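Local coordinates for protein glycoside Hydrolase (Bacteroides plebeius, PDB 5T3B) that probably hydrolyses glycosidic bonds as a family 50 glycoside hydrolase, from a subfamily enriched in Bacteroidetes of the human gut, at residues Y119-Y122 / V123-I126; L141-S144 / V145-V149; G204-Y207 / P208-V212; K229-L232 / N233-A236; W260-L264 / L265-L269. All coordinates share one frame; numbering follows the deposited sequence. Where two conformers were deposited one is given.

Interaction 1. Residues Y119-Y122 / V123-I126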
loop_
_atom_site.group_PDB
_atom_site.type_symbol
_atom_site.label_atom_id
_atom_site.label_comp_id
_atom_site.label_asym_id
_atom_site.label_seq_id
_atom_site.Cartn_x
_atom_site.Cartn_y
_atom_site.Cartn_z
ATOM N N TYR A 119 -16.045 14.097 -2.937
ATOM C CA TYR A 119 -15.807 13.518 -4.225
ATOM C C TYR A 119 -14.961 12.242 -4.114
ATOM O O TYR A 119 -14.104 12.149 -3.226
ATOM C CB TYR A 119 -15.145 14.516 -5.156
ATOM C CG TYR A 119 -16.014 15.673 -5.493
ATOM C CD1 TYR A 119 -16.812 15.662 -6.635
ATOM C CD2 TYR A 119 -16.053 16.783 -4.668
ATOM C CE1 TYR A 119 -17.651 16.731 -6.910
ATOM C CE2 TYR A 119 -16.896 17.824 -4.934
ATOM C CZ TYR A 119 -17.678 17.802 -6.033
ATOM O OH TYR A 119 -18.494 18.887 -6.306
ATOM N N PRO A 120 -15.239 11.290 -4.992
ATOM C CA PRO A 120 -14.514 10.006 -4.917
ATOM C C PRO A 120 -13.044 10.187 -5.394
ATOM O O PRO A 120 -12.823 10.613 -6.533
ATOM C CB PRO A 120 -15.288 9.087 -5.875
ATOM C CG PRO A 120 -15.917 10.029 -6.838
ATOM C CD PRO A 120 -16.236 11.271 -6.075
ATOM N N TYR A 121 -12.115 9.809 -4.531
ATOM C CA TYR A 121 -10.707 9.876 -4.820
ATOM C C TYR A 121 -10.185 8.470 -4.967
ATOM O O TYR A 121 -10.033 7.768 -3.953
ATOM C CB TYR A 121 -9.919 10.601 -3.711
ATOM C CG TYR A 121 -8.427 10.541 -3.895
ATOM C CD1 TYR A 121 -7.853 10.881 -5.129
ATOM C CD2 TYR A 121 -7.604 10.053 -2.891
ATOM C CE1 TYR A 121 -6.517 10.732 -5.366
ATOM C CE2 TYR A 121 -6.229 9.913 -3.120
ATOM C CZ TYR A 121 -5.699 10.256 -4.347
ATOM O OH TYR A 121 -4.355 10.063 -4.624
ATOM N N TYR A 122 -9.869 8.046 -6.171
ATOM C CA TYR A 122 -9.245 6.768 -6.406
ATOM C C TYR A 122 -7.778 6.937 -6.096
ATOM O O TYR A 122 -7.092 7.761 -6.715
ATOM C CB TYR A 122 -9.495 6.257 -7.827
ATOM C CG TYR A 122 -9.132 4.803 -7.933
ATOM C CD1 TYR A 122 -9.981 3.818 -7.487
ATOM C CD2 TYR A 122 -7.862 4.397 -8.351
ATOM C CE1 TYR A 122 -9.624 2.491 -7.508
ATOM C CE2 TYR A 122 -7.499 3.056 -8.333
ATOM C CZ TYR A 122 -8.400 2.088 -7.932
ATOM O OH TYR A 122 -8.039 0.776 -7.935
ATOM N N VAL A 123 -7.259 6.197 -5.109
ATOM C CA VAL A 123 -5.914 6.485 -4.628
ATOM C C VAL A 123 -4.885 6.099 -5.694
ATOM O O VAL A 123 -4.838 4.938 -6.133
ATOM C CB VAL A 123 -5.578 5.751 -3.317
ATOM C CG1 VAL A 123 -4.184 6.096 -2.875
ATOM C CG2 VAL A 123 -6.600 6.122 -2.244
ATOM N N ARG A 124 -4.034 7.071 -6.084
ATOM C CA ARG A 124 -2.875 6.848 -6.952
ATOM C C ARG A 124 -1.718 7.578 -6.312
ATOM O O ARG A 124 -1.620 8.785 -6.393
ATOM C CB ARG A 124 -3.181 7.307 -8.367
ATOM C CG ARG A 124 -4.125 6.377 -9.129
ATOM C CD ARG A 124 -5.031 7.115 -10.106
ATOM N NE ARG A 124 -5.941 7.971 -9.340
ATOM C CZ ARG A 124 -6.419 9.146 -9.713
ATOM N NH1 ARG A 124 -6.315 9.547 -10.972
ATOM N NH2 ARG A 124 -7.003 9.907 -8.802
ATOM N N GLY A 125 -0.898 6.804 -5.584
ATOM C CA GLY A 125 0.158 7.350 -4.806
ATOM C C GLY A 125 1.555 6.924 -5.233
ATOM O O GLY A 125 1.729 6.006 -6.018
ATOM N N ILE A 126 2.514 7.640 -4.653
ATOM C CA ILE A 126 3.932 7.370 -4.834
ATOM C C ILE A 126 4.569 7.195 -3.454
ATOM O O ILE A 126 4.339 8.022 -2.563
ATOM C CB ILE A 126 4.619 8.513 -5.596
ATOM C CG1 ILE A 126 4.037 8.671 -6.954
ATOM C CG2 ILE A 126 6.142 8.314 -5.587
ATOM C CD1 ILE A 126 4.445 7.665 -7.897
#
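Arg124 folds back along its own strand and grips one acceptor, the carbonyl oxygen of Tyr122, with two nitrogens side-on. NE lies 2.9 Å from Tyr122 O and comes from above the carbonyl plane; NH2, 3.0 Å from Tyr122 O, lies in that plane. Bends at the second and third torsions turn the chain around, and arginine suits the task by its length and its N-H groups spread along one flat edge. Tyr121 has its ring carbon CG anti to the backbone N (chi1 173°), which lays the ring alongside the strand. Val123 CA sits over a face of it, 4.1 Å from the Tyr121 centroid, in a CH-pi contact, and Val123 CG2 touches Tyr121 CE2 at 3.9 Å. The Tyr121 hydroxyl takes a weak but straight bond from Arg124 N (3.3 Å to OH) and is also held by Ser163. Farther out, NH1 of Arg124 reaches Tyr79 and Asn469 O, and NH2 reaches Gly87 O. A leucine here would probably leave the carbonyl oxygens of Tyr122, Gly87 and Asn469 without the N-H groups that Arg124 gives them. Strand 120-126 pairs antiparallel with strand 111-114 and parallel with strands 163-165 and 432-437, while helix 472-480 packs on Tyr122 and Arg124.

Interaction 2. Residues L141-S144 / V145-V149; sequences LYSS and VDDWV
Tyr142 leans its ring against Trp148 where the chain enters helix 145-158. At its root, Tyr142 CB lies 4.1 Å from Trp148 CB. One bond on, CG looks at the CA and CB of Trp148, and CD2 presses closest, 3.5 Å from Trp148 CA. Toward the tip, CE2 and CZ both meet the indole carbon CD1, the former at 3.8 Å from Trp148 CD1. That carbon stands over the centre of the tyrosine ring, giving a T-shaped stack with planes at 89° and the tryptophan supplying the edge. The indole is brought there by its first torsion, which sets CG of Trp148 opposite the backbone N (chi1 170°), and its NE1 is held by Tyr440.

Polar bonds fix the turn beneath. Ser144 is the N-cap: its OG accepts from Asp147 N at 2.9 Å, a task a small hydroxyl side chain does well, and Ser144 O takes the N-H of Trp148. Asp147 points back, its OD2 2.9 Å from Ser143 N, and forms a salt bridge with Lys151. The turn links helix 135-141, whose Phe138 meets both aromatic rings, to helix 145-158, whose Val145 and Val149 pack on helix 169-182.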
loop_
_atom_site.group_PDB
_atom_site.type_symbol
_atom_site.label_atom_id
_atom_site.label_comp_id
_atom_site.label_asym_id
_atom_site.label_seq_id
_atom_site.Cartn_x
_atom_site.Cartn_y
_atom_site.Cartn_z
ATOM N N LEU A 141 17.973 21.092 -10.294
ATOM C CA LEU A 141 16.578 20.951 -10.683
ATOM C C LEU A 141 15.578 21.622 -9.752
ATOM O O LEU A 141 14.434 21.847 -10.165
ATOM C CB LEU A 141 16.232 19.464 -10.811
ATOM C CG LEU A 141 16.958 18.757 -11.987
ATOM C CD1 LEU A 141 16.787 17.254 -11.887
ATOM C CD2 LEU A 141 16.450 19.238 -13.311
ATOM N N TYR A 142 15.988 21.883 -8.520
ATOM C CA TYR A 142 15.092 22.408 -7.492
ATOM C C TYR A 142 15.848 23.429 -6.679
ATOM O O TYR A 142 16.949 23.144 -6.239
ATOM C CB TYR A 142 14.594 21.279 -6.563
ATOM C CG TYR A 142 13.971 20.102 -7.256
ATOM C CD1 TYR A 142 14.736 18.957 -7.508
ATOM C CD2 TYR A 142 12.688 20.109 -7.738
ATOM C CE1 TYR A 142 14.182 17.863 -8.170
ATOM C CE2 TYR A 142 12.144 18.984 -8.398
ATOM C CZ TYR A 142 12.930 17.847 -8.606
ATOM O OH TYR A 142 12.430 16.759 -9.214
ATOM N N SER A 143 15.224 24.586 -6.458
ATOM C CA SER A 143 15.904 25.689 -5.820
ATOM C C SER A 143 15.742 25.731 -4.314
ATOM O O SER A 143 16.408 26.487 -3.634
ATOM C CB SER A 143 15.427 26.995 -6.460
ATOM O OG SER A 143 14.076 27.179 -6.208
ATOM N N SER A 144 14.854 24.885 -3.798
ATOM C CA SER A 144 14.503 24.874 -2.369
ATOM C C SER A 144 13.666 23.625 -2.130
ATOM O O SER A 144 13.171 23.013 -3.085
ATOM C CB SER A 144 13.680 26.072 -1.989
ATOM O OG SER A 144 12.429 26.125 -2.603
ATOM N N VAL A 145 13.456 23.303 -0.840
ATOM C CA VAL A 145 12.511 22.237 -0.489
ATOM C C VAL A 145 11.125 22.526 -0.982
ATOM O O VAL A 145 10.459 21.664 -1.566
ATOM C CB VAL A 145 12.592 21.939 1.007
ATOM C CG1 VAL A 145 11.527 20.916 1.390
ATOM C CG2 VAL A 145 14.004 21.451 1.371
ATOM N N ASP A 146 10.666 23.767 -0.758
ATOM C CA ASP A 146 9.349 24.153 -1.291
ATOM C C ASP A 146 9.223 23.955 -2.806
ATOM O O ASP A 146 8.199 23.459 -3.318
ATOM C CB ASP A 146 9.080 25.611 -0.885
ATOM C CG ASP A 146 7.796 26.199 -1.487
ATOM O OD1 ASP A 146 6.704 25.711 -1.186
ATOM O OD2 ASP A 146 7.860 27.118 -2.343
ATOM N N ASP A 147 10.273 24.393 -3.516
ATOM C CA ASP A 147 10.268 24.220 -4.964
ATOM C C ASP A 147 10.154 22.748 -5.364
ATOM O O ASP A 147 9.480 22.412 -6.316
ATOM C CB ASP A 147 11.526 24.894 -5.554
ATOM C CG ASP A 147 11.520 25.002 -7.056
ATOM O OD1 ASP A 147 10.528 25.492 -7.623
ATOM O OD2 ASP A 147 12.567 24.623 -7.653
ATOM N N TRP A 148 10.868 21.909 -4.629
ATOM C CA TRP A 148 10.791 20.478 -4.846
ATOM C C TRP A 148 9.357 19.940 -4.661
ATOM O O TRP A 148 8.840 19.238 -5.520
ATOM C CB TRP A 148 11.800 19.780 -3.968
ATOM C CG TRP A 148 11.667 18.279 -3.917
ATOM C CD1 TRP A 148 11.905 17.387 -4.925
ATOM C CD2 TRP A 148 11.268 17.471 -2.799
ATOM N NE1 TRP A 148 11.695 16.106 -4.505
ATOM C CE2 TRP A 148 11.284 16.135 -3.218
ATOM C CE3 TRP A 148 10.871 17.785 -1.489
ATOM C CZ2 TRP A 148 10.959 15.098 -2.339
ATOM C CZ3 TRP A 148 10.525 16.772 -0.618
ATOM C CH2 TRP A 148 10.540 15.462 -1.068
ATOM N N VAL A 149 8.710 20.332 -3.578
ATOM C CA VAL A 149 7.333 19.857 -3.358
ATOM C C VAL A 149 6.410 20.395 -4.438
ATOM O O VAL A 149 5.582 19.679 -5.008
ATOM C CB VAL A 149 6.779 20.101 -1.955
ATOM C CG1 VAL A 149 5.425 19.434 -1.861
ATOM C CG2 VAL A 149 7.732 19.599 -0.888
#

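Interaction 3. Residues G204-Y207 / P208-V212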
loop_
_atom_site.group_PDB
_atom_site.type_symbol
_atom_site.label_atom_id
_atom_site.label_comp_id
_atom_site.label_asym_id
_atom_site.label_seq_id
_atom_site.Cartn_x
_atom_site.Cartn_y
_atom_site.Cartn_z
ATOM N N GLY A 204 11.271 0.592 27.550
ATOM C CA GLY A 204 12.656 0.174 27.896
ATOM C C GLY A 204 12.892 -1.311 27.981
ATOM O O GLY A 204 13.621 -1.773 28.864
ATOM N N ILE A 205 12.298 -2.046 27.028
ATOM C CA ILE A 205 12.346 -3.471 27.008
ATOM C C ILE A 205 12.996 -3.958 25.712
ATOM O O ILE A 205 13.332 -3.190 24.852
ATOM C CB ILE A 205 10.942 -4.060 27.192
ATOM C CG1 ILE A 205 9.973 -3.621 26.057
ATOM C CG2 ILE A 205 10.379 -3.699 28.572
ATOM C CD1 ILE A 205 8.594 -4.245 26.145
ATOM N N SER A 206 13.221 -5.279 25.684
ATOM C CA SER A 206 13.731 -5.929 24.490
ATOM C C SER A 206 12.574 -6.508 23.706
ATOM O O SER A 206 11.475 -6.745 24.246
ATOM C CB SER A 206 14.627 -7.101 24.880
ATOM O OG SER A 206 15.816 -6.695 25.536
ATOM N N TYR A 207 12.832 -6.785 22.431
ATOM C CA TYR A 207 11.879 -7.580 21.648
ATOM C C TYR A 207 11.729 -8.991 22.264
ATOM O O TYR A 207 12.641 -9.531 22.880
ATOM C CB TYR A 207 12.328 -7.727 20.199
ATOM C CG TYR A 207 12.227 -6.415 19.451
ATOM C CD1 TYR A 207 10.992 -5.804 19.256
ATOM C CD2 TYR A 207 13.342 -5.803 18.875
ATOM C CE1 TYR A 207 10.863 -4.653 18.507
ATOM C CE2 TYR A 207 13.187 -4.606 18.149
ATOM C CZ TYR A 207 11.944 -4.056 17.974
ATOM O OH TYR A 207 11.734 -2.894 17.267
ATOM N N PRO A 208 10.544 -9.582 22.138
ATOM C CA PRO A 208 10.398 -10.969 22.631
ATOM C C PRO A 208 11.418 -11.934 22.064
ATOM O O PRO A 208 11.703 -11.877 20.885
ATOM C CB PRO A 208 8.993 -11.369 22.130
ATOM C CG PRO A 208 8.272 -10.048 21.941
ATOM C CD PRO A 208 9.349 -9.125 21.381
ATOM N N GLY A 209 12.010 -12.749 22.946
ATOM C CA GLY A 209 13.072 -13.653 22.527
ATOM C C GLY A 209 14.302 -13.009 21.962
ATOM O O GLY A 209 15.101 -13.672 21.287
ATOM N N GLN A 210 14.476 -11.730 22.268
ATOM C CA GLN A 210 15.536 -10.905 21.657
ATOM C C GLN A 210 15.482 -10.893 20.141
ATOM O O GLN A 210 16.487 -10.596 19.501
ATOM C CB GLN A 210 16.967 -11.285 22.080
ATOM C CG GLN A 210 17.255 -11.280 23.563
ATOM C CD GLN A 210 16.962 -9.959 24.239
ATOM O OE1 GLN A 210 17.400 -8.885 23.805
ATOM N NE2 GLN A 210 16.169 -10.023 25.255
ATOM N N ASN A 211 14.273 -11.112 19.590
ATOM C CA ASN A 211 14.098 -11.326 18.215
ATOM C C ASN A 211 13.110 -10.298 17.634
ATOM O O ASN A 211 11.911 -10.393 17.868
ATOM C CB ASN A 211 13.579 -12.749 17.999
ATOM C CG ASN A 211 13.521 -13.129 16.548
ATOM O OD1 ASN A 211 13.700 -12.290 15.641
ATOM N ND2 ASN A 211 13.262 -14.384 16.309
ATOM N N VAL A 212 13.611 -9.348 16.844
ATOM C CA VAL A 212 12.772 -8.370 16.178
ATOM C C VAL A 212 11.630 -8.980 15.380
ATOM O O VAL A 212 10.552 -8.401 15.268
ATOM C CB VAL A 212 13.639 -7.459 15.268
ATOM C CG1 VAL A 212 14.246 -8.268 14.117
ATOM C CG2 VAL A 212 12.848 -6.276 14.757
#
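Tyr207 and Gln210 close a tight reversal of the chain through the backbone: Gln210 N donates to Tyr207 O over 2.9 Å. Pro208 and Gly209 fill the two corners with the backbone angles of a type II beta turn. Proline suits the first because its ring fixes phi near the value required, and glycine the second because phi there is positive (61°). A second turn overlaps the first, with Asn211 N bonded to Pro208 O at 3.0 Å; here Gln210 also takes left-handed helical angles, less usual for a residue with a side chain.

The apolar contacts lie with the tyrosine. Its ring runs side by side with Val212, pointing the same way. Val212 CA stands over one face, 4.1 Å from the Tyr207 centroid and displaced toward the rim, a CH-pi contact, and Val212 CG2 adds 3.8 Å to Tyr207 CE2. Pro208 CD comes to the ring's edge and lies 3.5 Å from Tyr207 CB.

Between polar side chains the link is slight: Ser206 OG bonds weakly to Gln210 OE1 at 3.2 Å, and doubtfully, since the serine has a second conformer.

The segment belongs to the surface loop between helices 195-203 and 224-232. Tyr207 rests on Ala197 and Lys200 of helix 195-203, and Pro208 touches Asp276, just before helix 277-288.

Interaction 4. Residues K229-L232 / N233-A236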
loop_
_atom_site.group_PDB
_atom_site.type_symbol
_atom_site.label_atom_id
_atom_site.label_comp_id
_atom_site.label_asym_id
_atom_site.label_seq_id
_atom_site.Cartn_x
_atom_site.Cartn_y
_atom_site.Cartn_z
ATOM N N LYS A 229 -2.942 4.839 22.896
ATOM C CA LYS A 229 -3.734 6.071 23.129
ATOM C C LYS A 229 -2.816 7.299 23.310
ATOM O O LYS A 229 -3.050 8.371 22.765
ATOM C CB LYS A 229 -4.693 5.868 24.292
ATOM C CG LYS A 229 -5.865 4.961 23.941
ATOM C CD LYS A 229 -6.749 4.587 25.080
ATOM C CE LYS A 229 -7.910 3.738 24.619
ATOM N NZ LYS A 229 -8.797 3.473 25.762
ATOM N N GLU A 230 -1.808 7.157 24.145
ATOM C CA GLU A 230 -0.867 8.224 24.417
ATOM C C GLU A 230 -0.126 8.633 23.163
ATOM O O GLU A 230 0.035 9.810 22.897
ATOM C CB GLU A 230 0.072 7.834 25.548
ATOM C CG GLU A 230 -0.654 7.697 26.872
ATOM C CD GLU A 230 0.212 7.198 28.006
ATOM O OE1 GLU A 230 1.468 7.126 27.834
ATOM O OE2 GLU A 230 -0.364 6.858 29.095
ATOM N N TYR A 231 0.292 7.625 22.366
ATOM C CA TYR A 231 1.090 7.937 21.177
ATOM C C TYR A 231 0.256 8.718 20.189
ATOM O O TYR A 231 0.730 9.693 19.621
ATOM C CB TYR A 231 1.631 6.641 20.592
ATOM C CG TYR A 231 2.721 6.873 19.552
ATOM C CD1 TYR A 231 3.897 7.531 19.863
ATOM C CD2 TYR A 231 2.588 6.370 18.261
ATOM C CE1 TYR A 231 4.925 7.705 18.910
ATOM C CE2 TYR A 231 3.574 6.550 17.304
ATOM C CZ TYR A 231 4.731 7.185 17.629
ATOM O OH TYR A 231 5.722 7.358 16.716
ATOM N N LEU A 232 -1.004 8.352 19.978
ATOM C CA LEU A 232 -1.868 9.117 19.087
ATOM C C LEU A 232 -2.057 10.562 19.475
ATOM O O LEU A 232 -2.232 11.390 18.624
ATOM C CB LEU A 232 -3.252 8.493 18.919
ATOM C CG LEU A 232 -3.421 7.570 17.688
ATOM C CD1 LEU A 232 -3.446 8.375 16.404
ATOM C CD2 LEU A 232 -2.409 6.447 17.621
ATOM N N ASN A 233 -2.002 10.801 20.787
ATOM C CA ASN A 233 -2.128 12.164 21.317
ATOM C C ASN A 233 -0.816 12.924 21.495
ATOM O O ASN A 233 -0.818 14.059 21.950
ATOM C CB ASN A 233 -2.987 12.140 22.594
ATOM C CG ASN A 233 -4.442 12.302 22.305
ATOM O OD1 ASN A 233 -4.879 12.448 21.164
ATOM N ND2 ASN A 233 -5.240 12.261 23.365
ATOM N N SER A 234 0.289 12.301 21.072
ATOM C CA SER A 234 1.582 12.873 21.254
ATOM C C SER A 234 1.981 13.759 20.098
ATOM O O SER A 234 1.332 13.807 19.043
ATOM C CB SER A 234 2.597 11.747 21.441
ATOM O OG SER A 234 2.965 11.175 20.214
ATOM N N ASP A 235 3.174 14.337 20.236
ATOM C CA ASP A 235 3.751 15.189 19.203
ATOM C C ASP A 235 4.058 14.419 17.921
ATOM O O ASP A 235 4.188 15.018 16.835
ATOM C CB ASP A 235 5.041 15.904 19.713
ATOM C CG ASP A 235 4.784 17.009 20.735
ATOM O OD1 ASP A 235 3.629 17.528 20.852
ATOM O OD2 ASP A 235 5.796 17.420 21.413
ATOM N N ALA A 236 4.110 13.099 17.997
ATOM C CA ALA A 236 4.351 12.304 16.751
ATOM C C ALA A 236 3.234 12.486 15.715
ATOM O O ALA A 236 3.484 12.378 14.497
ATOM C CB ALA A 236 4.473 10.853 17.142
#
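Tyr231 O is gripped twice by one residue, Ser234, as the chain leaves helix 224-232 through an ST turn. The hydroxyl bond is the shorter, with Ser234 OG 2.7 Å from Tyr231 O, in the carbonyl plane and on a lone pair. The amide Ser234 N, 3.0 Å from Tyr231 O, approaches from well above that plane, so the two donors meet the oxygen from different directions. Having given its proton to Tyr231 O, the hydroxyl oxygen accepts in turn from Ala236 N at 3.2 Å, which is the bond that defines the ST turn. The first torsion of Ser234 makes this relay possible by placing OG between the backbone N and the carbonyl carbon (chi1 80°), from where it can face both the last helical turn and the amide ahead. Serine suits the site because a short hydroxyl can give and accept at once. An alanine here is likely to leave Ala236 N without its acceptor and Tyr231 O with the amide alone, setting the exit turn freer to move.

Just before it, Asn233 N shares its hydrogen weakly between Lys229 O (3.3 Å) and Glu230 O (3.1 Å), while its side-chain OD1 is taken by Lys326 N. Tyr231 stacks on Trp227 of its own helix and meets Phe195 edge-to-face, while the far part of its ring touches the small residue after the turn: Ala236 CB lies 3.6 Å from Tyr231 CE1 and nearly as close to its CZ and OH.

Interaction 5. Residues W260-L264 / L265-L269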
loop_
_atom_site.group_PDB
_atom_site.type_symbol
_atom_site.label_atom_id
_atom_site.label_comp_id
_atom_site.label_asym_id
_atom_site.label_seq_id
_atom_site.Cartn_x
_atom_site.Cartn_y
_atom_site.Cartn_z
ATOM N N TRP A 260 8.120 -17.567 5.753
ATOM C CA TRP A 260 8.402 -18.787 5.073
ATOM C C TRP A 260 9.286 -19.577 5.992
ATOM O O TRP A 260 10.316 -19.045 6.477
ATOM C CB TRP A 260 9.254 -18.497 3.827
ATOM C CG TRP A 260 9.272 -19.665 2.885
ATOM C CD1 TRP A 260 8.466 -19.805 1.817
ATOM C CD2 TRP A 260 10.134 -20.805 2.874
ATOM N NE1 TRP A 260 8.759 -20.935 1.165
ATOM C CE2 TRP A 260 9.707 -21.624 1.848
ATOM C CE3 TRP A 260 11.157 -21.269 3.699
ATOM C CZ2 TRP A 260 10.365 -22.843 1.545
ATOM C CZ3 TRP A 260 11.764 -22.478 3.407
ATOM C CH2 TRP A 260 11.395 -23.216 2.335
ATOM N N GLY A 261 8.947 -20.789 6.255
ATOM C CA GLY A 261 9.860 -21.517 7.167
ATOM C C GLY A 261 9.777 -21.227 8.659
ATOM O O GLY A 261 10.409 -21.941 9.396
ATOM N N ASN A 262 8.928 -20.277 9.102
ATOM C CA ASN A 262 8.776 -20.104 10.506
ATOM C C ASN A 262 7.414 -19.592 10.927
ATOM O O ASN A 262 7.082 -18.399 10.783
ATOM C CB ASN A 262 9.817 -19.115 11.003
ATOM C CG ASN A 262 11.155 -19.758 11.433
ATOM O OD1 ASN A 262 12.152 -19.301 10.972
ATOM N ND2 ASN A 262 11.168 -20.754 12.351
ATOM N N ARG A 263 6.638 -20.498 11.458
ATOM C CA ARG A 263 5.359 -20.076 11.958
ATOM C C ARG A 263 5.498 -19.264 13.259
ATOM O O ARG A 263 6.328 -19.543 14.131
ATOM C CB ARG A 263 4.563 -21.267 12.255
ATOM C CG ARG A 263 4.232 -22.046 11.025
ATOM C CD ARG A 263 3.210 -23.141 11.277
ATOM N NE ARG A 263 3.643 -24.118 12.276
ATOM C CZ ARG A 263 3.181 -25.367 12.401
ATOM N NH1 ARG A 263 2.228 -25.894 11.592
ATOM N NH2 ARG A 263 3.664 -26.092 13.386
ATOM N N LEU A 264 4.596 -18.323 13.417
ATOM C CA LEU A 264 4.586 -17.432 14.559
ATOM C C LEU A 264 4.380 -18.174 15.861
ATOM O O LEU A 264 5.118 -17.985 16.835
ATOM C CB LEU A 264 3.530 -16.324 14.391
ATOM C CG LEU A 264 3.612 -15.217 15.416
ATOM C CD1 LEU A 264 4.809 -14.326 15.248
ATOM C CD2 LEU A 264 2.358 -14.376 15.345
ATOM N N LEU A 265 3.368 -19.011 15.876
ATOM C CA LEU A 265 2.980 -19.700 17.120
ATOM C C LEU A 265 4.113 -20.633 17.570
ATOM O O LEU A 265 4.497 -20.615 18.752
ATOM C CB LEU A 265 1.659 -20.449 16.956
ATOM C CG LEU A 265 1.122 -21.251 18.119
ATOM C CD1 LEU A 265 1.089 -20.396 19.366
ATOM C CD2 LEU A 265 -0.250 -21.796 17.741
ATOM N N ASP A 266 4.743 -21.347 16.644
ATOM C CA ASP A 266 5.898 -22.189 16.988
ATOM C C ASP A 266 7.029 -21.395 17.635
ATOM O O ASP A 266 7.575 -21.769 18.690
ATOM C CB ASP A 266 6.495 -22.850 15.755
ATOM C CG ASP A 266 5.617 -23.910 15.150
ATOM O OD1 ASP A 266 4.524 -24.190 15.638
ATOM O OD2 ASP A 266 6.069 -24.477 14.133
ATOM N N ARG A 267 7.347 -20.245 17.031
ATOM C CA ARG A 267 8.426 -19.411 17.556
ATOM C C ARG A 267 8.075 -18.841 18.954
ATOM O O ARG A 267 8.953 -18.800 19.819
ATOM C CB ARG A 267 8.848 -18.272 16.589
ATOM C CG ARG A 267 9.828 -18.698 15.474
ATOM C CD ARG A 267 10.045 -17.625 14.389
ATOM N NE ARG A 267 8.767 -17.227 13.713
ATOM C CZ ARG A 267 8.538 -16.064 13.110
ATOM N NH1 ARG A 267 9.425 -15.128 13.063
ATOM N NH2 ARG A 267 7.410 -15.889 12.499
ATOM N N PHE A 268 6.814 -18.462 19.204
ATOM C CA PHE A 268 6.471 -17.943 20.505
ATOM C C PHE A 268 6.632 -19.054 21.553
ATOM O O PHE A 268 7.119 -18.796 22.629
ATOM C CB PHE A 268 5.056 -17.395 20.560
ATOM C CG PHE A 268 4.882 -16.005 20.023
ATOM C CD1 PHE A 268 5.730 -15.415 19.106
ATOM C CD2 PHE A 268 3.843 -15.248 20.477
ATOM C CE1 PHE A 268 5.550 -14.130 18.668
ATOM C CE2 PHE A 268 3.612 -13.994 19.958
ATOM C CZ PHE A 268 4.455 -13.431 19.030
ATOM N N LEU A 269 6.224 -20.262 21.186
ATOM C CA LEU A 269 6.293 -21.368 22.162
ATOM C C LEU A 269 7.707 -21.742 22.502
ATOM O O LEU A 269 7.942 -22.374 23.552
ATOM C CB LEU A 269 5.511 -22.574 21.654
ATOM C CG LEU A 269 3.959 -22.438 21.629
ATOM C CD1 LEU A 269 3.332 -23.585 20.863
ATOM C CD2 LEU A 269 3.402 -22.299 23.015
HETATM O O HOH W 1 7.551 -23.323 11.963
#
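Arg263 occupies the N-cap position of helix 264-269, and the first turn closes by Arg267 N donating to Arg263 O (3.2 Å) and Phe268 N to Leu264 O (3.0 Å). With no cap from its own side chain, Arg263 instead sends its guanidinium to Asp266, a salt bridge three residues on. NH2 of Arg263 lies 3.0 Å from Asp266 OD2 and 3.1 Å from Asp266 OD1, using the syn lone pair of each, and NE joins in at OD2 from above the carboxylate. The two flat groups stand nearly perpendicular, at 79°. A water bridges Arg263 N to the same OD2. An aspartate so near the start of a helix is probably also favoured by the helix dipole.

On another face Leu264 covers Phe268: Leu264 CG stands over the ring, a CH-pi contact, and CD1 lies 3.5 Å from Phe268 CE1. Asn262 CB rests over the guanidinium face of Arg267, 3.5 Å from its NE in the conformer given; this arginine pairs with Asp256. Outward, Arg263 bridges to Asp300 at the start of helix 300-324, Leu264 packs on that helix, and Leu265 wedges between it and helix 277-288.

Overall arrangement
Only interaction 1 is fully buried: it lies on a central strand, its centre about 12 Å from that of the chain, where a buried arginine donates to several carbonyl oxygens. The centres of the others lie 23 to 27 Å out; interactions 2, 4 and 5 sit at helix ends and interaction 3 in a loop between helices. Interactions 2 and 5 are both helix starts, partly buried; serine caps the first, whereas an arginine-aspartate pair braces the second. Interaction 4 is a helix exit tied by a serine hydroxyl, and interaction 3 a surface loop of backbone turns; both involve the neighbourhood of helix 195-203, on which Tyr207 and Tyr231 pack. Interactions 3 and 5 approach to about 5 Å between nearest atoms, without touching.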